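TodX (PDB 3BS0) forms an outer-membrane beta barrel of the FadL family that probably carries toluene and related aromatic hydrocarbons across the outer membrane. Local coordinates at residues A[39-42]-A[43-47]. Sequence-based numbering, arbitrary orientation.
Sequences FAPD and GNQFE
Gln-45, near the start of strand 44-60, turns its amide back onto Ala-40 and Pro-41 of the loop that leads into the strand. With CG beside the backbone N (chi1 -67°) and a bend at chi2 (79°), the chain doubles back and its amide faces the loop. NE2 lies 2.6 Å from the carbonyl O of Pro-41, and OE1 rests 3.8 Å from the CB of Ala-40. The proline ring crosses the amide at a slant, its CG 4.0 Å from NE2. Ala-40 and Gln-45 are buried here, and Tyr-24 packs on both and on the proline. The Asp-42 side is looser: this residue is exposed, and its side chain leads away from the strand and touches Gln-89 and His-435, the latter a tag residue. Between the two, Gly-43 takes a positive phi of 114°, where a side chain would probably be crowded against the preceding carbonyl; its N donates a hydrogen bond to Gln-89 OE1. Shortening Gln-45 to an alanine would probably leave a gap beside Ala-40 and take the amide away from the Pro-41 carbonyl. Arg-94 gives that carbonyl a weak hydrogen bond, consistent with a Pro-41 O that meets nitrogen groups where the loop enters the first long barrel strand.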
ATOM      1  N   PHE A  39      -4.278 -23.473 -11.319  1.00 38.42           N
ATOM      2  CA  PHE A  39      -4.761 -24.359 -10.268  1.00 38.55           C
ATOM      3  C   PHE A  39      -6.231 -24.034 -10.025  1.00 38.19           C
ATOM      4  O   PHE A  39      -6.843 -24.513  -9.069  1.00 38.95           O
ATOM      5  CB  PHE A  39      -4.005 -24.148  -8.950  1.00 40.52           C
ATOM      6  CG  PHE A  39      -2.512 -24.256  -9.061  1.00 44.47           C
ATOM      7  CD1 PHE A  39      -1.908 -24.835 -10.169  1.00 48.57           C
ATOM      8  CD2 PHE A  39      -1.703 -23.763  -8.047  1.00 46.17           C
ATOM      9  CE1 PHE A  39      -0.513 -24.910 -10.263  1.00 49.35           C
ATOM     10  CE2 PHE A  39      -0.319 -23.836  -8.134  1.00 47.95           C
ATOM     11  CZ  PHE A  39       0.277 -24.406  -9.243  1.00 45.77           C
ATOM     12  N   ALA A  40      -6.802 -23.202 -10.878  1.00 37.74           N
ATOM     13  CA  ALA A  40      -8.196 -22.829 -10.699  1.00 39.46           C
ATOM     14  C   ALA A  40      -9.157 -23.922 -11.163  1.00 39.95           C
ATOM     15  O   ALA A  40      -8.869 -24.666 -12.108  1.00 35.82           O
ATOM     16  CB  ALA A  40      -8.492 -21.536 -11.442  1.00 37.42           C
ATOM     17  N   PRO A  41     -10.319 -24.028 -10.496  1.00 40.21           N
ATOM     18  CA  PRO A  41     -11.296 -25.040 -10.882  1.00 41.24           C
ATOM     19  C   PRO A  41     -11.782 -24.774 -12.301  1.00 42.08           C
ATOM     20  O   PRO A  41     -11.848 -23.622 -12.742  1.00 41.39           O
ATOM     21  CB  PRO A  41     -12.393 -24.883  -9.832  1.00 41.59           C
ATOM     22  CG  PRO A  41     -12.286 -23.451  -9.431  1.00 42.27           C
ATOM     23  CD  PRO A  41     -10.806 -23.230  -9.360  1.00 40.83           C
ATOM     24  N   ASP A  42     -12.084 -25.855 -13.013  1.00 42.48           N
ATOM     25  CA  ASP A  42     -12.565 -25.801 -14.382  1.00 41.96           C
ATOM     26  C   ASP A  42     -13.583 -24.697 -14.546  1.00 39.69           C
ATOM     27  O   ASP A  42     -14.442 -24.519 -13.695  1.00 38.65           O
ATOM     28  CB  ASP A  42     -13.209 -27.128 -14.738  1.00 45.96           C
ATOM     29  CG  ASP A  42     -12.467 -27.855 -15.814  1.00 49.86           C
ATOM     30  OD1 ASP A  42     -12.874 -27.740 -16.994  1.00 54.52           O
ATOM     31  OD2 ASP A  42     -11.469 -28.531 -15.480  1.00 51.99           O
ATOM     32  N   GLY A  43     -13.488 -23.958 -15.643  1.00 38.74           N
ATOM     33  CA  GLY A  43     -14.434 -22.887 -15.863  1.00 38.39           C
ATOM     34  C   GLY A  43     -13.871 -21.481 -15.840  1.00 38.72           C
ATOM     35  O   GLY A  43     -12.675 -21.260 -15.996  1.00 37.43           O
ATOM     36  N   ASN A  44     -14.766 -20.520 -15.652  1.00 39.03           N
ATOM     37  CA  ASN A  44     -14.397 -19.117 -15.613  1.00 39.88           C
ATOM     38  C   ASN A  44     -14.698 -18.612 -14.217  1.00 38.29           C
ATOM     39  O   ASN A  44     -15.675 -19.034 -13.604  1.00 38.68           O
ATOM     40  CB  ASN A  44     -15.198 -18.356 -16.667  1.00 42.71           C
ATOM     41  CG  ASN A  44     -15.014 -18.937 -18.058  1.00 44.75           C
ATOM     42  OD1 ASN A  44     -15.937 -18.921 -18.873  1.00 50.14           O
ATOM     43  ND2 ASN A  44     -13.815 -19.449 -18.340  1.00 43.56           N
ATOM     44  N   GLN A  45     -13.861 -17.714 -13.706  1.00 37.07           N
ATOM     45  CA  GLN A  45     -14.057 -17.228 -12.351  1.00 36.74           C
ATOM     46  C   GLN A  45     -14.325 -15.750 -12.232  1.00 35.02           C
ATOM     47  O   GLN A  45     -13.487 -14.935 -12.569  1.00 37.17           O
ATOM     48  CB  GLN A  45     -12.841 -17.570 -11.483  1.00 39.39           C
ATOM     49  CG  GLN A  45     -12.583 -19.064 -11.202  1.00 41.02           C
ATOM     50  CD  GLN A  45     -11.922 -19.805 -12.354  1.00 43.75           C
ATOM     51  OE1 GLN A  45     -11.042 -19.276 -13.028  1.00 45.35           O
ATOM     52  NE2 GLN A  45     -12.340 -21.048 -12.575  1.00 48.06           N
ATOM     53  N   PHE A  46     -15.500 -15.392 -11.741  1.00 35.55           N
ATOM     54  CA  PHE A  46     -15.812 -13.990 -11.546  1.00 35.93           C
ATOM     55  C   PHE A  46     -15.547 -13.674 -10.073  1.00 35.86           C
ATOM     56  O   PHE A  46     -16.020 -14.406  -9.197  1.00 37.75           O
ATOM     57  CB  PHE A  46     -17.278 -13.698 -11.876  1.00 34.48           C
ATOM     58  CG  PHE A  46     -17.696 -12.320 -11.487  1.00 35.36           C
ATOM     59  CD1 PHE A  46     -17.406 -11.237 -12.302  1.00 34.95           C
ATOM     60  CD2 PHE A  46     -18.288 -12.088 -10.254  1.00 36.44           C
ATOM     61  CE1 PHE A  46     -17.690  -9.946 -11.900  1.00 34.26           C
ATOM     62  CE2 PHE A  46     -18.575 -10.801  -9.845  1.00 38.59           C
ATOM     63  CZ  PHE A  46     -18.271  -9.726 -10.674  1.00 36.66           C
ATOM     64  N   GLU A  47     -14.801 -12.605  -9.787  1.00 34.74           N
ATOM     65  CA  GLU A  47     -14.511 -12.261  -8.387  1.00 35.62           C
ATOM     66  C   GLU A  47     -14.824 -10.828  -7.976  1.00 33.49           C
ATOM     67  O   GLU A  47     -14.486  -9.874  -8.673  1.00 32.22           O
ATOM     68  CB  GLU A  47     -13.053 -12.587  -8.030  1.00 38.87           C
ATOM     69  CG  GLU A  47     -12.872 -13.956  -7.362  1.00 44.60           C
ATOM     70  CD  GLU A  47     -11.446 -14.194  -6.854  1.00 47.30           C
ATOM     71  OE1 GLU A  47     -10.944 -13.356  -6.072  1.00 49.37           O
ATOM     72  OE2 GLU A  47     -10.835 -15.220  -7.229  1.00 46.16           O
TER